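Long-range contacts in extracellular ligand-binding receptor (Verminephrobacter eiseniae, PDB 4M88), which probably binds an amino acid outside the cell as the solute-binding component of an ABC transporter: residues Met141-Thr146 / Leu197-Val202; Asn176-Gly181 / Arg192-Leu197. All blocks are in the same frame, centred on the assembly; numbering follows the deposited sequence.

Interaction 1 (Met141-Thr146 / Leu197-Val202)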
# COMPACT_ATOMS: atom_id res chain seq x y z
N MSE A 141 0.41 -18.14 -19.77
CA MSE A 141 1.41 -18.78 -18.92
C MSE A 141 0.88 -20.03 -18.23
O MSE A 141 -0.26 -20.06 -17.75
CB MSE A 141 1.94 -17.79 -17.88
CG MSE A 141 2.63 -16.61 -18.51
SE MSE A 141 3.17 -15.26 -17.22
CE MSE A 141 4.02 -14.01 -18.45
N SER A 142 1.73 -21.06 -18.18
CA SER A 142 1.42 -22.30 -17.47
C SER A 142 2.46 -22.57 -16.38
O SER A 142 2.30 -23.49 -15.59
CB SER A 142 1.38 -23.47 -18.46
OG SER A 142 2.60 -23.59 -19.16
N LYS A 143 3.52 -21.76 -16.33
CA LYS A 143 4.51 -21.90 -15.27
C LYS A 143 4.95 -20.54 -14.71
O LYS A 143 5.44 -19.68 -15.45
CB LYS A 143 5.73 -22.69 -15.74
CG LYS A 143 6.78 -22.86 -14.66
CD LYS A 143 7.84 -23.87 -15.06
CE LYS A 143 8.79 -24.14 -13.90
NZ LYS A 143 9.66 -25.32 -14.12
N LEU A 144 4.75 -20.38 -13.41
CA LEU A 144 5.05 -19.12 -12.71
C LEU A 144 6.06 -19.36 -11.61
O LEU A 144 6.00 -20.37 -10.92
CB LEU A 144 3.78 -18.58 -12.06
CG LEU A 144 2.88 -17.65 -12.85
CD1 LEU A 144 1.63 -17.29 -12.03
CD2 LEU A 144 3.65 -16.39 -13.23
N ALA A 145 7.00 -18.43 -11.44
CA ALA A 145 7.90 -18.45 -10.30
C ALA A 145 7.56 -17.26 -9.40
O ALA A 145 7.10 -16.23 -9.89
CB ALA A 145 9.34 -18.37 -10.74
N THR A 146 7.78 -17.40 -8.10
CA THR A 146 7.62 -16.27 -7.18
C THR A 146 8.93 -16.08 -6.42
O THR A 146 9.48 -17.05 -5.89
CB THR A 146 6.51 -16.50 -6.16
OG1 THR A 146 5.27 -16.76 -6.84
CG2 THR A 146 6.35 -15.28 -5.24
N LEU A 197 14.67 -22.09 -13.93
CA LEU A 197 13.36 -22.76 -13.82
C LEU A 197 12.54 -22.86 -15.11
O LEU A 197 11.64 -23.68 -15.20
CB LEU A 197 12.51 -22.10 -12.74
CG LEU A 197 13.13 -22.14 -11.35
CD1 LEU A 197 12.18 -21.59 -10.31
CD2 LEU A 197 13.52 -23.55 -11.03
N GLY A 198 12.83 -22.01 -16.09
CA GLY A 198 12.03 -21.99 -17.30
C GLY A 198 10.61 -21.51 -17.05
O GLY A 198 9.66 -21.92 -17.72
N ALA A 199 10.47 -20.62 -16.07
CA ALA A 199 9.17 -20.00 -15.81
C ALA A 199 8.88 -18.95 -16.87
O ALA A 199 9.80 -18.35 -17.42
CB ALA A 199 9.14 -19.38 -14.42
N GLN A 200 7.60 -18.73 -17.14
CA GLN A 200 7.19 -17.75 -18.15
C GLN A 200 6.97 -16.35 -17.57
O GLN A 200 6.91 -15.37 -18.31
CB GLN A 200 5.93 -18.24 -18.85
CG GLN A 200 6.14 -19.49 -19.65
CD GLN A 200 4.85 -20.23 -19.88
OE1 GLN A 200 4.22 -20.67 -18.93
NE2 GLN A 200 4.44 -20.35 -21.15
N GLY A 201 6.87 -16.27 -16.25
CA GLY A 201 6.68 -15.00 -15.58
C GLY A 201 7.13 -15.15 -14.14
O GLY A 201 7.21 -16.28 -13.63
N VAL A 202 7.46 -14.03 -13.50
CA VAL A 202 7.95 -14.07 -12.12
C VAL A 202 7.27 -13.00 -11.28
O VAL A 202 7.29 -11.82 -11.63
CB VAL A 202 9.47 -13.82 -12.04
CG1 VAL A 202 9.96 -14.03 -10.60
CG2 VAL A 202 10.24 -14.74 -12.99

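Interaction 2 (Asn176-Gly181 / Arg192-Leu197)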
# COMPACT_ATOMS: atom_id res chain seq x y z
N ASN A 176 6.55 -22.30 -8.79
CA ASN A 176 7.74 -22.48 -7.96
C ASN A 176 7.96 -21.23 -7.13
O ASN A 176 7.83 -20.13 -7.63
CB ASN A 176 8.97 -22.74 -8.82
CG ASN A 176 8.92 -24.08 -9.51
OD1 ASN A 176 8.40 -25.05 -8.96
ND2 ASN A 176 9.46 -24.16 -10.71
N GLY A 177 8.29 -21.40 -5.86
CA GLY A 177 8.49 -20.24 -5.00
C GLY A 177 9.88 -20.25 -4.42
O GLY A 177 10.30 -21.25 -3.82
N VAL A 178 10.60 -19.15 -4.60
CA VAL A 178 11.98 -19.06 -4.16
C VAL A 178 12.11 -18.00 -3.08
O VAL A 178 11.82 -16.83 -3.32
CB VAL A 178 12.91 -18.73 -5.33
CG1 VAL A 178 14.33 -18.57 -4.85
CG2 VAL A 178 12.83 -19.84 -6.38
N LYS A 179 12.53 -18.41 -1.89
CA LYS A 179 12.65 -17.49 -0.77
C LYS A 179 14.04 -16.86 -0.80
O LYS A 179 15.00 -17.49 -1.23
CB LYS A 179 12.45 -18.25 0.54
CG LYS A 179 12.23 -17.38 1.76
CD LYS A 179 11.81 -18.21 2.98
CE LYS A 179 12.85 -19.25 3.33
NZ LYS A 179 12.57 -19.90 4.65
N SER A 180 14.15 -15.62 -0.33
CA SER A 180 15.45 -14.95 -0.30
C SER A 180 15.57 -13.99 0.88
O SER A 180 14.59 -13.37 1.29
CB SER A 180 15.70 -14.17 -1.59
OG SER A 180 16.99 -13.58 -1.58
N GLY A 181 16.79 -13.88 1.41
CA GLY A 181 17.10 -12.82 2.35
C GLY A 181 17.17 -11.52 1.58
O GLY A 181 17.23 -11.52 0.36
N ARG A 192 19.55 -16.48 -9.73
CA ARG A 192 20.16 -17.58 -10.48
C ARG A 192 19.29 -18.83 -10.44
O ARG A 192 19.16 -19.53 -11.44
CB ARG A 192 21.57 -17.90 -9.98
CG ARG A 192 22.67 -17.15 -10.71
CD ARG A 192 24.06 -17.73 -10.41
NE ARG A 192 24.01 -19.12 -9.95
CZ ARG A 192 25.07 -19.92 -9.86
NH1 ARG A 192 26.27 -19.48 -10.22
NH2 ARG A 192 24.93 -21.16 -9.42
N GLN A 193 18.71 -19.12 -9.27
CA GLN A 193 17.79 -20.25 -9.15
C GLN A 193 16.57 -20.05 -10.03
O GLN A 193 16.16 -20.96 -10.76
CB GLN A 193 17.36 -20.46 -7.70
CG GLN A 193 16.17 -21.43 -7.52
CD GLN A 193 16.56 -22.91 -7.49
OE1 GLN A 193 17.72 -23.26 -7.67
NE2 GLN A 193 15.58 -23.78 -7.26
N ILE A 194 15.98 -18.86 -9.98
CA ILE A 194 14.80 -18.57 -10.79
C ILE A 194 15.11 -18.66 -12.28
O ILE A 194 14.31 -19.18 -13.06
CB ILE A 194 14.19 -17.21 -10.41
CG1 ILE A 194 13.56 -17.32 -9.02
CG2 ILE A 194 13.14 -16.75 -11.45
CD1 ILE A 194 13.14 -16.02 -8.42
N ALA A 195 16.29 -18.20 -12.66
CA ALA A 195 16.70 -18.24 -14.06
C ALA A 195 16.77 -19.66 -14.60
O ALA A 195 16.65 -19.88 -15.80
CB ALA A 195 18.04 -17.55 -14.23
N ALA A 196 16.97 -20.62 -13.71
CA ALA A 196 17.11 -22.02 -14.11
C ALA A 196 15.77 -22.75 -14.26
O ALA A 196 15.76 -23.90 -14.69
CB ALA A 196 18.00 -22.75 -13.12
N LEU A 197 14.67 -22.09 -13.93
CA LEU A 197 13.36 -22.76 -13.82
C LEU A 197 12.54 -22.86 -15.11
O LEU A 197 11.64 -23.68 -15.20
CB LEU A 197 12.51 -22.10 -12.74
CG LEU A 197 13.13 -22.14 -11.35
CD1 LEU A 197 12.18 -21.59 -10.31
CD2 LEU A 197 13.52 -23.55 -11.03

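Interaction 1 (Met141-Thr146 / Leu197-Val202)
Q200 faces the backbone leading into the strand at M141-K143 with its amide oxygen, a worked example of a side chain standing in for a strand partner where pairing has yet to begin. Q200 OE1 accepts from S142 N at 2.6 Å. K143 N gives the same Q200 OE1 a second bond of 2.9 Å, nearly along the C=O axis, and S142 OG adds a weak third. The side chains of M141, a selenomethionine, and Q200 run antiparallel to one another side by side, M141 CG lying 3.7 Å from Q200 CB. Further along, the selenium settles against G201 CA. An alanine at Q200 would probably leave S142 N and K143 N without their shared acceptor and this lead-in less firmly held. K143 reaches the other way: its CG stands anti to the backbone N (chi1 -179°), and the extended chain passes A199 until K143 NZ meets L197 O at 2.8 Å in the carbonyl plane. Backbone bonds Q200 N to K143 O and A145 N to G201 O (3.1 Å) lead into parallel pairing, with A145 CB resting on A199 CB. Strand 143-149 lies between 201-205 and 174-180, while M141 and V202 also touch strand 227-229.

Interaction 2 (Asn176-Gly181 / Arg192-Leu197)
V178 meets I194 in a small apolar contact that illustrates how rotamers, without a single hydrogen bond between the two segments, can seat a helix on an edge strand. V178 places CG1 anti to its backbone N (chi1 177°), which leaves CG2 as the branch presented to the helix. V178 CG2 lies 3.7 Å from I194 CG1 and 3.9 Å from Q193 CG. On I194, CG1 is anti to the carbonyl carbon (chi1 -70°), and from there the chain runs on extended, carrying I194 CD1 to within 4.1 Å of V178 CB. The two side chains cross obliquely. Q193 offers only its CG methylene to the valine. Further along the chain, L197 brings its CD1 methyl to N176 CB at 3.7 Å and, more loosely, to V178 CG2 at 4.4 Å. The valine also touches A190 of the same helix, and I194 packs on L147 of strand 143-149, the neighbour of strand 174-180. Contact made almost entirely by hydrocarbon groups has little directional demand: its cohesion comes from shape and from excluding water, with I194 buried and Q193 exposed at the solvent margin.

Interactions 1 and 2 meet at L197, whose carbonyl oxygen serves the first and whose CD1 methyl serves both. Both hold the same sheet: strand 143-149 is flanked by 201-205 in interaction 1 and by 174-180 on its other side, where T146 probably exchanges backbone hydrogen bonds with N176 and V178. Interaction 2 is nested within the chain loop closed by interaction 1 and packs helix 184-195 of a beta-alpha-beta crossover that leads from the edge strand, past 143-149, to 201-205. The partly buried interaction 1 is governed mainly by directional hydrogen bonds, with apolar contacts beside them; interaction 2, at the surface, is smaller, has no hydrogen bond across it and is mainly apolar, as helix-on-sheet packing allows.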